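Local structure of mosquitocidal toxin (Bacillus sphaericus, 2CB4) at residues R116-S121 with N254-M259; N92-R97 with Y152-F157. The protein kills mosquitoes as a bacterial toxin whose catalytic domain, the part described here, probably transfers ADP-ribose from NAD+ to target proteins. The protein carries 1 engineered substitution. All blocks are in the same frame, centred on the assembly; numbering follows the deposited sequence.

Contact 1: residues R116-S121 with N254-M259; sequences RTNSPS and NQDFDM
Asn118 faces Asp256 with their CA atoms 7.7 Å apart, where the backbone leaving helix 111-117 with positive phi comes up to a type I beta turn from Asn254 to Phe257. A hydrogen bond from Phe257 N to Asn254 O, 3.2 Å, closes the turn. The contact joins a helix end to a late loop of the ADP-ribosyltransferase catalytic domain. Asn118 carries most of it. Its CG lies anti to the backbone N (chi1 -151°), which aims the amide at the turn. There Asn118 CG is 4.2 Å from Asp256 O and 4.4 Å from Asp256 CB. The Asn254 side chain comes from the opposite direction, with the two amide planes 27° apart. The Asp256 carboxylate has its main partner elsewhere, a salt bridge from OD1 to Arg80. Phe257 turns away from Asn118 and packs on Leu91 of the second subunit. Each side also has a hydrogen-bonded turn of its own. Thr117 OG1 accepts from Ser119 N at 3.2 Å, an ST turn. On the other side Asn254 makes an Asx turn: Asp256 N donates to Asn254 OD1 over 2.9 Å, from above the carbonyl plane and 43° out of it.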
# COMPACT_ATOMS: atom_id res chain seq x y z
N ARG A 116 19.50 -3.72 33.49
CA ARG A 116 20.85 -4.07 33.13
C ARG A 116 21.29 -3.70 31.72
O ARG A 116 22.48 -3.45 31.48
CB ARG A 116 21.04 -5.59 33.29
CG ARG A 116 22.52 -6.04 33.09
CD ARG A 116 22.74 -7.51 33.42
NE ARG A 116 22.45 -7.83 34.82
CZ ARG A 116 23.23 -7.48 35.85
NH1 ARG A 116 24.35 -6.78 35.64
NH2 ARG A 116 22.88 -7.83 37.09
N THR A 117 20.36 -3.74 30.78
CA THR A 117 20.68 -3.52 29.38
C THR A 117 20.01 -2.34 28.70
O THR A 117 20.44 -1.93 27.61
CB THR A 117 20.29 -4.78 28.55
OG1 THR A 117 18.88 -4.78 28.34
CG2 THR A 117 20.68 -6.08 29.25
N ASN A 118 18.92 -1.83 29.31
CA ASN A 118 18.15 -0.74 28.73
C ASN A 118 17.33 -1.14 27.52
O ASN A 118 17.01 -0.31 26.68
CB ASN A 118 19.01 0.47 28.37
CG ASN A 118 18.23 1.80 28.45
OD1 ASN A 118 17.24 1.92 29.21
ND2 ASN A 118 18.67 2.77 27.69
N SER A 119 16.97 -2.41 27.45
CA SER A 119 16.14 -2.93 26.37
C SER A 119 14.75 -2.25 26.47
O SER A 119 14.33 -1.84 27.54
CB SER A 119 16.00 -4.46 26.56
OG SER A 119 15.71 -4.78 27.93
N PRO A 120 14.03 -2.13 25.35
CA PRO A 120 12.70 -1.49 25.35
C PRO A 120 11.73 -2.23 26.24
O PRO A 120 11.64 -3.47 26.20
CB PRO A 120 12.24 -1.61 23.88
CG PRO A 120 13.48 -1.90 23.12
CD PRO A 120 14.45 -2.59 24.01
N SER A 121 10.96 -1.48 27.02
CA SER A 121 10.02 -2.10 27.93
C SER A 121 8.92 -1.13 28.27
O SER A 121 8.88 -0.02 27.76
CB SER A 121 10.77 -2.50 29.20
OG SER A 121 11.14 -1.37 29.96
N ASN A 254 16.49 6.87 21.25
CA ASN A 254 16.21 6.20 22.51
C ASN A 254 16.02 7.29 23.58
O ASN A 254 16.98 7.89 24.04
CB ASN A 254 17.35 5.25 22.87
CG ASN A 254 17.09 4.48 24.15
OD1 ASN A 254 16.11 4.71 24.86
ND2 ASN A 254 18.01 3.61 24.49
N GLN A 255 14.77 7.54 23.92
CA GLN A 255 14.39 8.54 24.93
C GLN A 255 14.95 8.23 26.32
O GLN A 255 15.03 9.12 27.18
CB GLN A 255 12.88 8.66 25.00
CG GLN A 255 12.21 7.40 25.45
CD GLN A 255 10.84 7.24 24.90
OE1 GLN A 255 10.63 7.40 23.72
NE2 GLN A 255 9.88 6.93 25.76
N ASP A 256 15.37 6.97 26.55
CA ASP A 256 15.93 6.57 27.85
C ASP A 256 17.46 6.49 27.87
O ASP A 256 18.03 6.00 28.83
CB ASP A 256 15.41 5.18 28.30
CG ASP A 256 13.91 5.14 28.50
OD1 ASP A 256 13.30 6.22 28.70
OD2 ASP A 256 13.35 4.03 28.46
N PHE A 257 18.13 6.93 26.82
CA PHE A 257 19.58 6.82 26.79
C PHE A 257 20.23 7.48 28.00
O PHE A 257 21.16 6.95 28.60
CB PHE A 257 20.14 7.37 25.47
CG PHE A 257 21.58 6.97 25.20
CD1 PHE A 257 21.89 5.66 24.77
CD2 PHE A 257 22.63 7.87 25.44
CE1 PHE A 257 23.21 5.27 24.55
CE2 PHE A 257 23.96 7.49 25.21
CZ PHE A 257 24.25 6.20 24.76
N ASP A 258 19.75 8.67 28.34
CA ASP A 258 20.30 9.43 29.45
C ASP A 258 19.81 9.04 30.85
O ASP A 258 20.09 9.74 31.81
CB ASP A 258 20.10 10.92 29.20
CG ASP A 258 21.05 11.45 28.13
OD1 ASP A 258 22.26 11.10 28.19
OD2 ASP A 258 20.55 12.11 27.20
N MSE A 259 19.10 7.92 30.95
CA MSE A 259 18.61 7.42 32.22
C MSE A 259 19.08 5.96 32.47
O MSE A 259 18.60 5.32 33.39
CB MSE A 259 17.08 7.54 32.39
CG MSE A 259 16.59 8.93 32.80
SE MSE A 259 17.26 9.68 34.40
CE MSE A 259 16.17 8.57 35.41

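Contact 2: residues N92-R97 with Y152-F157; sequences NGFIPR and YRYEIF
Phe94 and Tyr154 share the same first torsion (chi1 -68° and -69°), which sets each CG anti to the carbonyl carbon and lets the two rings reach each other although their CA atoms stay 10.3 Å apart. The rings form a T-shaped (edge-to-face) pair. The edge of Phe94 is directed at the face of Tyr154, with planes at 85° and centroids 5.3 Å apart. Phe94 CZ leads. It sits 3.6 Å from Tyr154 CG and 3.8 Å from Tyr154 CB, so it meets the root of the tyrosine ring and not its hydroxyl end. That hydroxyl is hydrogen-bonded to Arg84 O, which ties down the far end of the ring. Ile156 supplies the second touch. The tip of its longer branch, CD1, reaches Phe94 CE2 at 3.8 Å. Tyr154 and Ile156 are two residues apart on strand 150-156 and so point to the same side of it, toward Phe94. Glu155 between them points away and forms salt bridges with Arg77 and Arg193. Phe94 itself follows Gly93, where the chain leaves helix 86-92 with positive phi. Ile89 of that helix and Ile192 of strand 192-199 also pack on Phe94, while Pro86 and Ile89 pack on Tyr154. The surroundings between helix, loop and strand are mainly apolar, although Arg80 and Asp82 of strand 78-82 also touch Phe94. The result is part of a largely hydrophobic core on one face of the mixed beta sheet, within the Scabin-like region of an ADP-ribosyltransferase fold.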
# COMPACT_ATOMS: atom_id res chain seq x y z
N ASN A 92 2.07 14.99 27.25
CA ASN A 92 1.93 13.54 27.20
C ASN A 92 2.41 12.73 28.40
O ASN A 92 2.09 11.56 28.50
CB ASN A 92 2.73 13.02 25.97
CG ASN A 92 2.20 13.56 24.67
OD1 ASN A 92 1.03 13.39 24.35
ND2 ASN A 92 3.05 14.25 23.93
N GLY A 93 3.24 13.33 29.24
CA GLY A 93 3.84 12.67 30.38
C GLY A 93 5.00 11.81 29.88
O GLY A 93 5.53 12.00 28.77
N PHE A 94 5.39 10.84 30.68
CA PHE A 94 6.45 9.92 30.28
C PHE A 94 5.81 8.60 29.89
O PHE A 94 5.40 7.81 30.74
CB PHE A 94 7.45 9.72 31.40
CG PHE A 94 8.25 10.96 31.69
CD1 PHE A 94 9.14 11.46 30.74
CD2 PHE A 94 8.10 11.63 32.91
CE1 PHE A 94 9.90 12.62 31.01
CE2 PHE A 94 8.84 12.79 33.18
CZ PHE A 94 9.74 13.28 32.22
N ILE A 95 5.71 8.39 28.58
CA ILE A 95 5.14 7.18 28.00
C ILE A 95 6.32 6.24 27.75
O ILE A 95 7.39 6.68 27.32
CB ILE A 95 4.39 7.52 26.67
CG1 ILE A 95 3.25 8.53 26.96
CG2 ILE A 95 3.84 6.24 25.99
CD1 ILE A 95 2.58 9.05 25.65
N PRO A 96 6.16 4.96 28.08
CA PRO A 96 7.27 4.00 27.93
C PRO A 96 7.61 3.70 26.46
O PRO A 96 6.80 3.94 25.56
CB PRO A 96 6.73 2.73 28.62
CG PRO A 96 5.54 3.12 29.35
CD PRO A 96 4.98 4.34 28.71
N ARG A 97 8.80 3.15 26.23
CA ARG A 97 9.20 2.78 24.88
C ARG A 97 8.30 1.72 24.26
O ARG A 97 8.10 1.73 23.06
CB ARG A 97 10.67 2.38 24.83
CG ARG A 97 11.56 3.57 25.11
CD ARG A 97 12.97 3.13 25.39
NE ARG A 97 13.60 2.64 24.19
CZ ARG A 97 14.66 1.83 24.17
NH1 ARG A 97 15.24 1.43 25.30
NH2 ARG A 97 15.15 1.45 23.02
N TYR A 152 16.78 18.39 29.82
CA TYR A 152 15.80 18.80 30.83
C TYR A 152 15.89 17.89 32.05
O TYR A 152 16.15 16.69 31.94
CB TYR A 152 14.38 18.71 30.23
CG TYR A 152 14.18 19.66 29.06
CD1 TYR A 152 13.70 20.97 29.27
CD2 TYR A 152 14.54 19.29 27.75
CE1 TYR A 152 13.57 21.85 28.22
CE2 TYR A 152 14.43 20.19 26.69
CZ TYR A 152 13.94 21.47 26.94
OH TYR A 152 13.78 22.38 25.90
N ARG A 153 15.66 18.46 33.23
CA ARG A 153 15.62 17.69 34.46
C ARG A 153 14.22 17.91 35.03
O ARG A 153 13.92 18.96 35.59
CB ARG A 153 16.67 18.18 35.46
CG ARG A 153 16.97 17.12 36.58
CD ARG A 153 17.81 17.79 37.66
NE ARG A 153 16.94 18.50 38.56
CZ ARG A 153 17.25 18.83 39.79
NH1 ARG A 153 18.44 18.55 40.28
NH2 ARG A 153 16.35 19.46 40.53
N TYR A 154 13.35 16.93 34.82
CA TYR A 154 11.97 17.00 35.28
C TYR A 154 11.85 16.61 36.74
O TYR A 154 12.52 15.67 37.19
CB TYR A 154 11.06 16.11 34.40
CG TYR A 154 10.90 16.64 32.98
CD1 TYR A 154 9.86 17.52 32.67
CD2 TYR A 154 11.82 16.29 31.95
CE1 TYR A 154 9.71 18.04 31.39
CE2 TYR A 154 11.66 16.81 30.64
CZ TYR A 154 10.61 17.69 30.39
OH TYR A 154 10.45 18.22 29.16
N GLU A 155 10.95 17.32 37.44
CA GLU A 155 10.63 17.12 38.85
C GLU A 155 9.27 16.44 38.94
O GLU A 155 8.26 16.95 38.43
CB GLU A 155 10.61 18.45 39.61
CG GLU A 155 10.22 18.33 41.07
CD GLU A 155 9.89 19.67 41.67
OE1 GLU A 155 9.17 20.46 41.02
OE2 GLU A 155 10.39 19.98 42.77
N ILE A 156 9.25 15.29 39.59
CA ILE A 156 8.05 14.46 39.68
C ILE A 156 7.65 14.09 41.13
O ILE A 156 8.52 13.86 41.99
CB ILE A 156 8.36 13.12 38.91
CG1 ILE A 156 8.74 13.43 37.45
CG2 ILE A 156 7.22 12.10 39.04
CD1 ILE A 156 9.70 12.45 36.84
N PHE A 157 6.34 14.00 41.36
CA PHE A 157 5.73 13.55 42.64
C PHE A 157 4.58 12.70 42.14
O PHE A 157 3.61 13.21 41.63
CB PHE A 157 5.21 14.71 43.48
CG PHE A 157 6.30 15.60 44.04
CD1 PHE A 157 7.00 15.23 45.19
CD2 PHE A 157 6.66 16.79 43.39
CE1 PHE A 157 7.99 16.05 45.71
CE2 PHE A 157 7.64 17.60 43.90
CZ PHE A 157 8.31 17.23 45.07

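Both contacts are buried, but contact 2 lies deeper, about 6 Å from the chain centre to its own centre against about 13 Å for contact 1. Contact 2 is apolar and rests on a central sheet strand. Contact 1 is polar, made by loops and turns near a second subunit. They meet mainly through Arg97, at the end of 92-97. Its NH1 probably donates a hydrogen bond to Asn118 O at 2.8 Å, and its side chain packs on Asn254 and Asp256. Strand 78-82 also serves both: Arg80 pairs with Asp256 in contact 1, touches the Phe94 side chain and is backbone-bonded to Tyr154 in contact 2.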